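Local coordinates for protein Fe(2+) transporter FeoB (Legionella pneumophila, PDB 3IBY) that probably imports ferrous iron across the bacterial inner membrane in a GTP-driven uptake system, of which this chain is the cytosolic part carrying the G domain, at residues L5-P10 and D85-V90; D92-E97 and R126-D131; M119-E124 and Q147-I152. All coordinates share one frame; numbering follows the deposited sequence.

Contact 1 (L5-P10 and D85-V90); sequences LLIGNP and DCIINV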
loop_
_atom_site.group_PDB
_atom_site.type_symbol
_atom_site.label_atom_id
_atom_site.label_comp_id
_atom_site.label_asym_id
_atom_site.label_seq_id
_atom_site.Cartn_x
_atom_site.Cartn_y
_atom_site.Cartn_z
ATOM N N LEU A 5 1.714 10.282 -0.456
ATOM C CA LEU A 5 2.804 9.334 -0.206
ATOM C C LEU A 5 2.954 8.426 -1.438
ATOM O O LEU A 5 1.947 8.010 -2.014
ATOM C CB LEU A 5 2.513 8.437 0.991
ATOM C CG LEU A 5 2.194 9.081 2.312
ATOM C CD1 LEU A 5 1.928 7.982 3.394
ATOM C CD2 LEU A 5 3.317 10.036 2.703
ATOM N N LEU A 6 4.201 8.122 -1.812
ATOM C CA LEU A 6 4.486 7.163 -2.901
ATOM C C LEU A 6 5.077 5.850 -2.327
ATOM O O LEU A 6 6.117 5.842 -1.655
ATOM C CB LEU A 6 5.426 7.819 -3.921
ATOM C CG LEU A 6 5.807 7.145 -5.236
ATOM C CD1 LEU A 6 4.598 6.967 -6.204
ATOM C CD2 LEU A 6 6.989 7.984 -5.870
ATOM N N ILE A 7 4.374 4.748 -2.575
ATOM C CA ILE A 7 4.650 3.467 -1.919
ATOM C C ILE A 7 4.663 2.307 -2.894
ATOM O O ILE A 7 3.814 2.230 -3.795
ATOM C CB ILE A 7 3.543 3.108 -0.883
ATOM C CG1 ILE A 7 3.068 4.365 -0.156
ATOM C CG2 ILE A 7 4.038 2.056 0.081
ATOM C CD1 ILE A 7 2.367 4.107 1.165
ATOM N N GLY A 8 5.582 1.373 -2.675
ATOM C CA GLY A 8 5.555 0.089 -3.393
ATOM C C GLY A 8 6.553 -0.928 -2.857
ATOM O O GLY A 8 7.129 -0.771 -1.791
ATOM N N ASN A 9 6.705 -2.010 -3.594
ATOM C CA ASN A 9 7.777 -2.939 -3.387
ATOM C C ASN A 9 9.056 -2.268 -3.896
ATOM O O ASN A 9 8.971 -1.359 -4.685
ATOM C CB ASN A 9 7.501 -4.200 -4.188
ATOM C CG ASN A 9 6.516 -5.096 -3.534
ATOM O OD1 ASN A 9 5.507 -4.664 -3.034
ATOM N ND2 ASN A 9 6.805 -6.386 -3.545
ATOM N N PRO A 10 10.237 -2.767 -3.490
ATOM C CA PRO A 10 11.544 -2.339 -4.012
ATOM C C PRO A 10 11.642 -2.517 -5.498
ATOM O O PRO A 10 10.934 -3.340 -6.049
ATOM C CB PRO A 10 12.524 -3.329 -3.368
ATOM C CG PRO A 10 11.830 -3.883 -2.211
ATOM C CD PRO A 10 10.383 -3.947 -2.625
ATOM N N ASP A 85 -2.847 13.009 2.285
ATOM C CA ASP A 85 -4.198 13.025 1.774
ATOM C C ASP A 85 -4.458 11.804 0.934
ATOM O O ASP A 85 -5.589 11.336 0.876
ATOM C CB ASP A 85 -4.461 14.296 0.945
ATOM C CG ASP A 85 -4.270 15.555 1.751
ATOM O OD1 ASP A 85 -4.970 15.677 2.786
ATOM O OD2 ASP A 85 -3.405 16.390 1.367
ATOM N N CYS A 86 -3.443 11.294 0.254
ATOM C CA CYS A 86 -3.653 10.052 -0.515
ATOM C C CYS A 86 -2.371 9.268 -0.762
ATOM O O CYS A 86 -1.272 9.789 -0.507
ATOM C CB CYS A 86 -4.292 10.397 -1.852
ATOM S SG CYS A 86 -3.233 11.523 -2.682
ATOM N N ILE A 87 -2.513 8.031 -1.254
ATOM C CA ILE A 87 -1.350 7.183 -1.613
ATOM C C ILE A 87 -1.347 6.835 -3.081
ATOM O O ILE A 87 -2.386 6.510 -3.666
ATOM C CB ILE A 87 -1.330 5.858 -0.838
ATOM C CG1 ILE A 87 -1.161 6.115 0.659
ATOM C CG2 ILE A 87 -0.215 4.948 -1.312
ATOM C CD1 ILE A 87 -1.964 5.089 1.529
ATOM N N ILE A 88 -0.158 6.897 -3.650
ATOM C CA ILE A 88 0.096 6.423 -4.983
ATOM C C ILE A 88 0.866 5.132 -4.822
ATOM O O ILE A 88 2.093 5.112 -4.503
ATOM C CB ILE A 88 0.936 7.402 -5.831
ATOM C CG1 ILE A 88 0.235 8.746 -5.960
ATOM C CG2 ILE A 88 1.145 6.840 -7.213
ATOM C CD1 ILE A 88 1.163 9.823 -6.580
ATOM N N ASN A 89 0.143 4.039 -5.000
ATOM C CA ASN A 89 0.717 2.728 -4.888
ATOM C C ASN A 89 1.235 2.379 -6.277
ATOM O O ASN A 89 0.470 2.202 -7.230
ATOM C CB ASN A 89 -0.368 1.787 -4.387
ATOM C CG ASN A 89 0.061 0.353 -4.337
ATOM O OD1 ASN A 89 1.265 0.032 -4.290
ATOM N ND2 ASN A 89 -0.927 -0.540 -4.342
ATOM N N VAL A 90 2.556 2.319 -6.394
ATOM C CA VAL A 90 3.217 1.870 -7.630
ATOM C C VAL A 90 3.407 0.384 -7.657
ATOM O O VAL A 90 4.090 -0.178 -6.814
ATOM C CB VAL A 90 4.651 2.396 -7.801
ATOM C CG1 VAL A 90 4.972 2.475 -9.297
ATOM C CG2 VAL A 90 4.807 3.678 -7.157
#
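The flat amide of N89 turns OD1 to within 3.4 Å of I7 O, two acceptors with no bond between them. CG stands anti to the backbone N (chi1 175°), and at the far end of the group ND2 is hydrogen-bonded to OG1 of T103, which gives the buried amide its polar partner. Strands 5-8 and 86-90 run parallel, their axes 4.7 Å apart at closest approach, with L5 opposite I87, L6 opposite I88 and I7 opposite N89. Between these segments L5 N donates to C86 O, I88 N to L5 O, I7 N to I88 O, and V90 N to I7 O at 2.9 Å. One face carries L5, I7, I87 and N89; there I7 lays CG1 3.5 Å from CG2 of I87, the two side chains crossing at a slant. On the other face L6 reaches across by its CD1 branch, 3.4 Å from V90 CG2 and 3.6 Å from I88 CG2. G8 belongs to the predicted GTP-binding P-loop. This is the parallel core of a P-loop G domain: strand 48-54 flanks 3-8, with I52 and D54 against L6, strand 113-118 flanks 86-92, and helix 96-106 covers I7 and N89 through L102 and L106.

Contact 2 (D92-E97 and R126-D131); sequences DACHLE and RGISID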
loop_
_atom_site.group_PDB
_atom_site.type_symbol
_atom_site.label_atom_id
_atom_site.label_comp_id
_atom_site.label_asym_id
_atom_site.label_seq_id
_atom_site.Cartn_x
_atom_site.Cartn_y
_atom_site.Cartn_z
ATOM N N ASP A 92 4.492 -3.006 -10.088
ATOM C CA ASP A 92 5.218 -3.534 -11.250
ATOM C C ASP A 92 4.328 -4.567 -11.934
ATOM O O ASP A 92 4.081 -5.614 -11.375
ATOM C CB ASP A 92 6.551 -4.186 -10.821
ATOM C CG ASP A 92 7.383 -4.706 -12.023
ATOM O OD1 ASP A 92 6.821 -4.736 -13.133
ATOM O OD2 ASP A 92 8.588 -5.086 -11.878
ATOM N N ALA A 93 3.901 -4.298 -13.169
ATOM C CA ALA A 93 3.002 -5.218 -13.925
ATOM C C ALA A 93 3.546 -6.629 -14.034
ATOM O O ALA A 93 2.810 -7.600 -14.139
ATOM C CB ALA A 93 2.703 -4.663 -15.292
ATOM N N CYS A 94 4.840 -6.755 -13.966
ATOM C CA CYS A 94 5.442 -8.039 -14.153
ATOM C C CYS A 94 5.404 -8.892 -12.881
ATOM O O CYS A 94 5.812 -10.049 -12.902
ATOM C CB CYS A 94 6.917 -7.856 -14.574
ATOM S SG CYS A 94 7.200 -6.827 -16.054
ATOM N N HIS A 95 5.014 -8.330 -11.748
ATOM C CA HIS A 95 5.036 -9.117 -10.519
ATOM C C HIS A 95 3.858 -8.700 -9.731
ATOM O O HIS A 95 4.003 -8.324 -8.565
ATOM C CB HIS A 95 6.317 -8.872 -9.724
ATOM C CG HIS A 95 7.551 -9.271 -10.461
ATOM N ND1 HIS A 95 8.442 -8.350 -10.958
ATOM C CD2 HIS A 95 8.011 -10.486 -10.846
ATOM C CE1 HIS A 95 9.434 -8.981 -11.561
ATOM N NE2 HIS A 95 9.195 -10.276 -11.511
ATOM N N LEU A 96 2.705 -8.755 -10.393
ATOM C CA LEU A 96 1.441 -8.287 -9.881
ATOM C C LEU A 96 1.092 -8.984 -8.592
ATOM O O LEU A 96 0.844 -8.343 -7.589
ATOM C CB LEU A 96 0.353 -8.529 -10.926
ATOM C CG LEU A 96 -0.975 -7.822 -10.692
ATOM C CD1 LEU A 96 -0.758 -6.291 -10.688
ATOM C CD2 LEU A 96 -2.029 -8.293 -11.717
ATOM N N GLU A 97 1.114 -10.297 -8.586
ATOM C CA GLU A 97 0.650 -11.019 -7.427
ATOM C C GLU A 97 1.440 -10.685 -6.158
ATOM O O GLU A 97 0.838 -10.532 -5.058
ATOM C CB GLU A 97 0.683 -12.507 -7.680
ATOM C CG GLU A 97 -0.042 -13.278 -6.611
ATOM C CD GLU A 97 -0.327 -14.714 -7.015
ATOM O OE1 GLU A 97 -0.888 -15.458 -6.185
ATOM O OE2 GLU A 97 0.020 -15.091 -8.147
ATOM N N ARG A 126 7.246 -9.538 -22.091
ATOM C CA ARG A 126 7.232 -10.887 -21.471
ATOM C C ARG A 126 5.937 -11.677 -21.714
ATOM O O ARG A 126 5.739 -12.754 -21.148
ATOM C CB ARG A 126 7.520 -10.773 -19.973
ATOM C CG ARG A 126 8.877 -10.154 -19.705
ATOM C CD ARG A 126 9.042 -10.026 -18.258
ATOM N NE ARG A 126 10.283 -9.383 -17.893
ATOM C CZ ARG A 126 10.695 -9.239 -16.638
ATOM N NH1 ARG A 126 9.954 -9.690 -15.625
ATOM N NH2 ARG A 126 11.842 -8.622 -16.388
ATOM N N GLY A 127 5.086 -11.145 -22.592
ATOM C CA GLY A 127 3.793 -11.732 -22.906
ATOM C C GLY A 127 2.845 -11.742 -21.727
ATOM O O GLY A 127 2.069 -12.677 -21.591
ATOM N N ILE A 128 2.920 -10.728 -20.866
ATOM C CA ILE A 128 1.990 -10.584 -19.740
ATOM C C ILE A 128 0.901 -9.587 -20.133
ATOM O O ILE A 128 1.173 -8.445 -20.526
ATOM C CB ILE A 128 2.670 -10.106 -18.414
ATOM C CG1 ILE A 128 3.811 -11.057 -17.988
ATOM C CG2 ILE A 128 1.646 -10.052 -17.304
ATOM C CD1 ILE A 128 4.815 -10.499 -16.909
ATOM N N SER A 129 -0.331 -10.045 -20.023
ATOM C CA SER A 129 -1.479 -9.246 -20.394
ATOM C C SER A 129 -2.291 -9.015 -19.152
ATOM O O SER A 129 -2.612 -9.974 -18.441
ATOM C CB SER A 129 -2.334 -9.990 -21.427
ATOM O OG SER A 129 -2.462 -9.177 -22.572
ATOM N N ILE A 130 -2.612 -7.758 -18.871
ATOM C CA ILE A 130 -3.397 -7.421 -17.695
ATOM C C ILE A 130 -4.633 -6.666 -18.172
ATOM O O ILE A 130 -4.528 -5.696 -18.933
ATOM C CB ILE A 130 -2.585 -6.588 -16.665
ATOM C CG1 ILE A 130 -1.469 -7.443 -16.051
ATOM C CG2 ILE A 130 -3.463 -6.097 -15.538
ATOM C CD1 ILE A 130 -0.358 -6.639 -15.452
ATOM N N ASP A 131 -5.794 -7.180 -17.764
ATOM C CA ASP A 131 -7.052 -6.516 -17.914
ATOM C C ASP A 131 -7.117 -5.416 -16.864
ATOM O O ASP A 131 -7.372 -5.678 -15.701
ATOM C CB ASP A 131 -8.177 -7.526 -17.684
ATOM C CG ASP A 131 -9.498 -7.026 -18.147
ATOM O OD1 ASP A 131 -10.290 -7.858 -18.609
ATOM O OD2 ASP A 131 -9.752 -5.810 -18.055
#
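A guanidinium, that of R126, lies with the sulfur of C94 over one face and H95 at its edge, and no hydrogen bond crosses the contact. R126 stretches out straight from CG to NE and brings NH1 to 3.7 Å from C94 CB. H95 CE1 is the atom that comes up at the edge of the guanidinium, close to its plane, while the imidazole itself is turned 76° against it. D92 does not complete a salt bridge, since its OD2 stays 6.1 Å from R126 NH1. The aspartate works within its own turn instead: C94 N donates to D92 OD1 at 2.9 Å, reaching it from well above the carboxylate plane, which makes an Asx turn. A weak bond from H95 ND1 to D92 OD2 helps orient the ring, and H95 N is bonded to D92 O as the chain enters helix 96-106 with H95 as its N-cap.

Further along, the contact is apolar. I128 sets CD1 against the backbone of C94, 3.7 Å from CA. I130 CD1 meets A93 CB at 3.6 Å, with L96 CD2 more loosely beside it at 4.4 Å. The second segment gets into this position through a Schellman motif that ends helix 120-125, with G127 at positive phi as its C-prime residue. A93 also packs on M120 and A123 of that helix, and C94 on I122. Beyond it, short strand 129-130 pairs antiparallel with 254-255, where Q254 touches L96, I128 and I130, and V253 at the end of helix 234-253 covers I130, joining the start of helix 96-106 to the C-terminal end of the chain.

Contact 3 (M119-E124 and Q147-I152); sequences MMDIAE and QAHKNI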
loop_
_atom_site.group_PDB
_atom_site.type_symbol
_atom_site.label_atom_id
_atom_site.label_comp_id
_atom_site.label_asym_id
_atom_site.label_seq_id
_atom_site.Cartn_x
_atom_site.Cartn_y
_atom_site.Cartn_z
ATOM N N MET A 119 5.616 -0.414 -15.843
ATOM C CA MET A 119 6.367 -1.422 -16.596
ATOM C C MET A 119 5.485 -2.189 -17.550
ATOM O O MET A 119 5.682 -3.398 -17.810
ATOM C CB MET A 119 7.064 -2.368 -15.654
ATOM C CG MET A 119 7.845 -1.688 -14.551
ATOM S SD MET A 119 9.256 -0.786 -15.160
ATOM C CE MET A 119 10.369 -0.900 -13.748
ATOM N N MET A 120 4.514 -1.475 -18.085
ATOM C CA MET A 120 3.589 -2.085 -19.013
ATOM C C MET A 120 4.324 -2.590 -20.280
ATOM O O MET A 120 3.843 -3.538 -20.964
ATOM C CB MET A 120 2.496 -1.088 -19.410
ATOM C CG MET A 120 1.575 -0.667 -18.304
ATOM S SD MET A 120 0.696 -2.047 -17.621
ATOM C CE MET A 120 -0.470 -2.521 -18.913
ATOM N N ASP A 121 5.452 -1.952 -20.591
ATOM C CA ASP A 121 6.202 -2.292 -21.781
ATOM C C ASP A 121 6.923 -3.600 -21.542
ATOM O O ASP A 121 6.890 -4.506 -22.390
ATOM C CB ASP A 121 7.150 -1.147 -22.224
ATOM C CG ASP A 121 8.127 -0.680 -21.133
ATOM O OD1 ASP A 121 7.866 -0.832 -19.908
ATOM O OD2 ASP A 121 9.173 -0.129 -21.497
ATOM N N ILE A 122 7.527 -3.742 -20.360
ATOM C CA ILE A 122 8.264 -4.972 -20.028
ATOM C C ILE A 122 7.267 -6.095 -19.865
ATOM O O ILE A 122 7.509 -7.207 -20.293
ATOM C CB ILE A 122 9.109 -4.883 -18.744
ATOM C CG1 ILE A 122 9.969 -3.610 -18.718
ATOM C CG2 ILE A 122 9.987 -6.143 -18.620
ATOM C CD1 ILE A 122 11.005 -3.507 -19.790
ATOM N N ALA A 123 6.154 -5.784 -19.213
ATOM C CA ALA A 123 4.995 -6.672 -19.119
ATOM C C ALA A 123 4.607 -7.258 -20.454
ATOM O O ALA A 123 4.394 -8.457 -20.551
ATOM C CB ALA A 123 3.804 -5.911 -18.574
ATOM N N GLU A 124 4.476 -6.399 -21.467
ATOM C CA GLU A 124 4.079 -6.827 -22.810
ATOM C C GLU A 124 5.143 -7.684 -23.509
ATOM O O GLU A 124 4.801 -8.686 -24.171
ATOM C CB GLU A 124 3.772 -5.618 -23.699
ATOM C CG GLU A 124 3.188 -6.065 -25.097
ATOM C CD GLU A 124 3.135 -4.940 -26.139
ATOM O OE1 GLU A 124 3.956 -4.003 -26.083
ATOM O OE2 GLU A 124 2.265 -4.995 -27.028
ATOM N N GLN A 147 4.292 4.012 -18.042
ATOM C CA GLN A 147 5.694 3.636 -18.262
ATOM C C GLN A 147 6.527 4.834 -17.830
ATOM O O GLN A 147 6.747 5.784 -18.591
ATOM C CB GLN A 147 5.972 3.304 -19.714
ATOM C CG GLN A 147 5.086 2.242 -20.316
ATOM C CD GLN A 147 5.319 2.080 -21.798
ATOM O OE1 GLN A 147 4.400 1.808 -22.546
ATOM N NE2 GLN A 147 6.540 2.284 -22.226
ATOM N N ALA A 148 6.921 4.799 -16.566
ATOM C CA ALA A 148 7.431 5.967 -15.914
ATOM C C ALA A 148 8.695 6.353 -16.628
ATOM O O ALA A 148 8.931 7.527 -16.910
ATOM C CB ALA A 148 7.704 5.658 -14.448
ATOM N N HIS A 149 9.513 5.345 -16.919
ATOM C CA HIS A 149 10.792 5.549 -17.641
ATOM C C HIS A 149 10.640 6.269 -18.995
ATOM O O HIS A 149 11.598 6.803 -19.525
ATOM C CB HIS A 149 11.571 4.209 -17.794
ATOM C CG HIS A 149 10.765 3.092 -18.383
ATOM N ND1 HIS A 149 9.560 2.681 -17.859
ATOM C CD2 HIS A 149 10.998 2.294 -19.451
ATOM C CE1 HIS A 149 9.085 1.685 -18.583
ATOM N NE2 HIS A 149 9.930 1.441 -19.567
ATOM N N LYS A 150 9.433 6.265 -19.537
ATOM C CA LYS A 150 9.164 6.830 -20.842
ATOM C C LYS A 150 8.089 7.912 -20.776
ATOM O O LYS A 150 7.656 8.415 -21.796
ATOM C CB LYS A 150 8.755 5.696 -21.785
ATOM C CG LYS A 150 9.907 4.762 -22.171
ATOM C CD LYS A 150 9.422 3.414 -22.744
ATOM C CE LYS A 150 8.571 3.571 -23.963
ATOM N NZ LYS A 150 8.287 2.279 -24.627
ATOM N N ASN A 151 7.678 8.285 -19.564
ATOM C CA ASN A 151 6.642 9.307 -19.334
ATOM C C ASN A 151 5.250 8.987 -19.875
ATOM O O ASN A 151 4.396 9.860 -19.952
ATOM C CB ASN A 151 7.116 10.660 -19.843
ATOM C CG ASN A 151 7.644 11.526 -18.729
ATOM O OD1 ASN A 151 6.866 12.022 -17.895
ATOM N ND2 ASN A 151 8.972 11.711 -18.690
ATOM N N ILE A 152 5.000 7.727 -20.206
ATOM C CA ILE A 152 3.729 7.377 -20.783
ATOM C C ILE A 152 2.809 7.126 -19.610
ATOM O O ILE A 152 3.146 6.374 -18.707
ATOM C CB ILE A 152 3.860 6.170 -21.738
ATOM C CG1 ILE A 152 4.776 6.565 -22.926
ATOM C CG2 ILE A 152 2.460 5.692 -22.232
ATOM C CD1 ILE A 152 5.153 5.411 -23.914
HETATM O O HOH W 1 10.144 0.362 -23.770
#
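D121 OD2 is gripped twice: H149 NE2 donates to it at 2.6 Å, and a water donates to it as well, at a distance too short to be taken literally. The histidine and the carboxylate meet tip to tip. NE2 comes to the syn side of OD2, 24° out of the carboxylate plane, and the N-H...O angle of 162° makes the bond nearly straight. In both residues CG lies in the crowded position between the backbone N and the carbonyl carbon. The same water accepts from K150 NZ at 2.8 Å, so the lysine reaches the carboxylate through water; NZ itself stands 4.0 Å from OD2, beyond a salt bridge. The carboxylate would favour a protonated H149, while the lysine would work against that and probably help keep D121 ionised.

Q147 supplies a flat neighbour. Its amide stacks on the D121 carboxylate with the planes 18° apart, and Q147 CD lies 3.7 Å from D121 CB. M119 approaches the H149 ring obliquely, its SD 4.8 Å from the ring centre. Behind these contacts the second segment is tied back on itself: N151 and I152 both face Q147, a G1 beta bulge, and Q147 O takes K150 N and I152 N from opposite faces of its plane.

N118 to D121 fit the N-x-x-D motif that reads guanine in related GTPases, and Q147 to H149 belong to the loop that follows strand 143-145; both are predicted GTP sites. N118 OD1 bonds A148 N between them. In relatives the motif's aspartate binds the base, whereas in this model its carboxylate is engaged by H149, an internal pairing within the probable nucleotide-base pocket.

Contact 1 is the buried core, two parallel strands joined by backbone bonds and aliphatic faces. Contact 2 is partly buried and mixes apolar packing with an arginine laid on a cysteine, while contact 3 lies on the surface and relies on a carboxylate, an imidazole and a water. Strand 86-92 runs on from contact 1 toward helix 96-106 in contact 2, their centres about 18 Å apart. Segment 126-131 of contact 2 follows closely on helix 120-125 of contact 3, and I128 N probably bonds A123 O at 2.7 Å. Contacts 1 and 3 do not touch, yet each holds residues of a predicted GTP site, the P-loop in one and the base-recognition loops in the other.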